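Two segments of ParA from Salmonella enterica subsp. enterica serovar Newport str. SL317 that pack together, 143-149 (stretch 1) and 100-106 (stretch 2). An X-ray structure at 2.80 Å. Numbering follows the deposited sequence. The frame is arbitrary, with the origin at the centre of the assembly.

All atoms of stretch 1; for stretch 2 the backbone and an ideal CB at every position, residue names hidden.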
# COMPACT_ATOMS: atom_id res chain seq x y z
N LEU A 143 14.71 28.33 -7.82
CA LEU A 143 15.52 28.07 -9.01
C LEU A 143 16.95 28.58 -8.85
O LEU A 143 17.90 28.00 -9.37
CB LEU A 143 14.90 28.71 -10.26
CG LEU A 143 13.52 28.27 -10.76
CD1 LEU A 143 13.19 29.03 -12.03
CD2 LEU A 143 13.51 26.80 -11.07
N ARG A 144 17.10 29.67 -8.11
CA ARG A 144 18.41 30.25 -7.85
C ARG A 144 19.31 29.28 -7.10
O ARG A 144 20.51 29.53 -6.94
CB ARG A 144 18.25 31.50 -7.00
CG ARG A 144 17.35 31.25 -5.79
CD ARG A 144 17.55 32.30 -4.74
NE ARG A 144 18.91 32.27 -4.24
CZ ARG A 144 19.35 33.01 -3.23
NH1 ARG A 144 18.50 33.85 -2.64
NH2 ARG A 144 20.62 32.91 -2.84
N HIS A 145 18.73 28.19 -6.61
CA HIS A 145 19.49 27.19 -5.86
C HIS A 145 20.05 26.09 -6.74
O HIS A 145 20.96 25.39 -6.33
CB HIS A 145 18.63 26.56 -4.76
CG HIS A 145 18.15 27.53 -3.73
ND1 HIS A 145 18.99 28.32 -2.98
CD2 HIS A 145 16.89 27.85 -3.33
CE1 HIS A 145 18.29 29.08 -2.16
NE2 HIS A 145 17.01 28.81 -2.35
N ASP A 146 19.51 25.93 -7.95
CA ASP A 146 19.98 24.88 -8.85
C ASP A 146 20.01 23.59 -8.04
O ASP A 146 20.99 22.86 -8.07
CB ASP A 146 21.39 25.21 -9.36
CG ASP A 146 21.74 24.48 -10.65
OD1 ASP A 146 21.01 23.54 -11.02
OD2 ASP A 146 22.75 24.84 -11.29
N LEU A 147 18.94 23.34 -7.30
CA LEU A 147 18.82 22.16 -6.45
C LEU A 147 19.01 20.82 -7.17
O LEU A 147 18.48 20.61 -8.27
CB LEU A 147 17.46 22.19 -5.75
CG LEU A 147 17.44 22.39 -4.24
CD1 LEU A 147 18.46 23.44 -3.84
CD2 LEU A 147 16.03 22.77 -3.79
N ARG A 148 19.80 19.94 -6.56
CA ARG A 148 20.08 18.60 -7.09
C ARG A 148 19.46 17.62 -6.09
O ARG A 148 19.98 17.45 -4.98
CB ARG A 148 21.58 18.37 -7.16
CG ARG A 148 22.33 19.33 -8.05
CD ARG A 148 23.82 19.14 -7.84
NE ARG A 148 24.19 19.25 -6.43
CZ ARG A 148 25.41 19.05 -5.96
NH1 ARG A 148 26.40 18.71 -6.77
NH2 ARG A 148 25.65 19.21 -4.66
N ILE A 149 18.38 16.97 -6.50
CA ILE A 149 17.62 16.06 -5.66
C ILE A 149 17.61 14.58 -6.09
O ILE A 149 17.39 14.25 -7.27
CB ILE A 149 16.16 16.55 -5.56
CG1 ILE A 149 16.14 18.00 -5.07
CG2 ILE A 149 15.35 15.65 -4.63
CD1 ILE A 149 14.74 18.58 -4.85
N UNK A 100 26.29 35.83 -10.77
CA UNK A 100 27.10 35.34 -9.66
C UNK A 100 26.36 35.16 -8.33
O UNK A 100 26.89 35.52 -7.28
CB UNK A 100 28.27 36.30 -9.44
N UNK A 101 25.15 34.60 -8.39
CA UNK A 101 24.36 34.36 -7.18
C UNK A 101 24.62 32.92 -6.76
O UNK A 101 24.26 31.97 -7.46
CB UNK A 101 22.87 34.62 -7.41
N UNK A 102 25.24 32.73 -5.59
CA UNK A 102 25.55 31.39 -5.08
C UNK A 102 24.44 30.35 -5.17
O UNK A 102 23.27 30.65 -4.88
CB UNK A 102 25.97 31.51 -3.61
N UNK A 103 24.81 29.14 -5.58
CA UNK A 103 23.87 28.01 -5.69
C UNK A 103 23.82 27.30 -4.34
O UNK A 103 24.68 27.49 -3.49
CB UNK A 103 24.28 27.04 -6.80
N UNK A 104 22.82 26.44 -4.17
CA UNK A 104 22.68 25.71 -2.92
C UNK A 104 23.92 24.88 -2.59
O UNK A 104 24.27 24.69 -1.42
CB UNK A 104 21.45 24.80 -2.98
N UNK A 105 24.59 24.40 -3.62
CA UNK A 105 25.79 23.60 -3.43
C UNK A 105 27.01 24.45 -3.04
O UNK A 105 28.12 23.95 -2.90
CB UNK A 105 26.09 22.82 -4.71
N UNK A 106 26.82 25.76 -2.88
CA UNK A 106 27.92 26.64 -2.52
C UNK A 106 27.84 27.05 -1.04
O UNK A 106 28.78 27.61 -0.48
CB UNK A 106 27.92 27.88 -3.42

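At position 100 the ideal CB has nothing of stretch 1 within 5.5 Å. With phi/psi of 47/43 the backbone is left-handed, a conformation easiest for Gly, Asn or Asp. The residue is Lys100, which does not touch stretch 1.

Position 101 points its CB toward stretch 1, 5.4 Å from Arg144 NH2. An acidic group could meet the guanidinium, and an aliphatic chain could pack against it. The residue is Ile101, which packs, its CG2 lying 3.9 Å from Arg144 NH2.

At 102, CB points sideways into open space, so many residues would do; phi of -46° is also compatible with a proline ring. Pro102 occupies it, and its backbone O lies at the edge of the Arg144 guanidinium.

The CB at 103 also points sideways, yet it sits 4.3 Å from Asp146 CB, and the carboxylate of that residue lies within reach of a long side chain. Lys or Arg would suit the charge, while a shorter polar group would have less reach. Lys103 takes the role: its chain extends through chi3 of -175° and then turns at chi4 of -64°, bringing Lys103 NZ to 2.7 Å from Asp146 OD2 in a hydrogen-bonded salt bridge.

Position 104 is anchored by its backbone, since its N donates to His145 O at 3.0 Å with an angle of 162°; any residue but proline could donate it. CB points toward stretch 1 and lies tightly, 3.4 Å, from Leu147 CD1, favouring an apolar or aromatic side chain that can leave this crowded spot. The residue is Tyr104. Its CB touches Leu147, while the ring leads away and receives His145 ND1 at its edge; its hydroxyl is hydrogen-bonded elsewhere in the structure.

At 105, CB points toward stretch 1, 3.6 Å from Arg148 NH2 and over one face of that guanidinium. Asp or Glu would answer the charge of Arg148, but a long flat group could stack on it and still reach Asp146. Arg105 does the latter. Its guanidinium lies flat on Arg148, planes at 13° and centres 4.6 Å apart. Arg105 NH2 is 3.3 Å from Asp146 OD2, a salt bridge of charges only, and Arg105 NH2 also makes a weak hydrogen bond to Asp146 O, 3.3 Å away. Asp146 thus pairs with the charge of Arg105, while Arg148 NE and NH2 are hydrogen-bonded elsewhere in the structure.

Position 106 points sideways with no neighbour in stretch 1, so small or polar residues would fit. Asp106 turns back on its own stretch, where Asp106 OD1 accepts a hydrogen bond from Lys103 N at 2.9 Å.

Stretch 2, residues 100-106: KIPKYRD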
# COMPACT_ATOMS: atom_id res chain seq x y z
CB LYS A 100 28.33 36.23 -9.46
CG LYS A 100 29.47 35.89 -10.41
CD LYS A 100 30.77 36.58 -10.03
CE LYS A 100 30.78 38.05 -10.41
NZ LYS A 100 32.10 38.68 -10.05
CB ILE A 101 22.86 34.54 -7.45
CG1 ILE A 101 22.59 35.99 -7.85
CG2 ILE A 101 22.07 34.18 -6.21
CD1 ILE A 101 21.21 36.20 -8.42
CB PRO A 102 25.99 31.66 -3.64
CG PRO A 102 25.21 32.88 -3.27
CD PRO A 102 25.36 33.73 -4.52
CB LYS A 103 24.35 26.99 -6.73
CG LYS A 103 24.38 27.48 -8.14
CD LYS A 103 25.35 26.66 -8.98
CE LYS A 103 25.49 27.21 -10.40
NZ LYS A 103 24.23 27.15 -11.20
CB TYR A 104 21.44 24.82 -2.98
CG TYR A 104 21.11 24.22 -1.64
CD1 TYR A 104 21.71 23.03 -1.22
CD2 TYR A 104 20.22 24.87 -0.77
CE1 TYR A 104 21.45 22.50 0.03
CE2 TYR A 104 19.95 24.34 0.49
CZ TYR A 104 20.56 23.15 0.89
OH TYR A 104 20.31 22.63 2.14
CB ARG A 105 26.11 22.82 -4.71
CG ARG A 105 26.73 23.68 -5.77
CD ARG A 105 26.76 23.00 -7.10
NE ARG A 105 25.43 22.89 -7.69
CZ ARG A 105 25.21 22.51 -8.94
NH1 ARG A 105 26.24 22.22 -9.71
NH2 ARG A 105 23.97 22.42 -9.42
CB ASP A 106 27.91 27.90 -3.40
CG ASP A 106 28.25 27.59 -4.85
OD1 ASP A 106 27.44 27.93 -5.74
OD2 ASP A 106 29.32 27.02 -5.11
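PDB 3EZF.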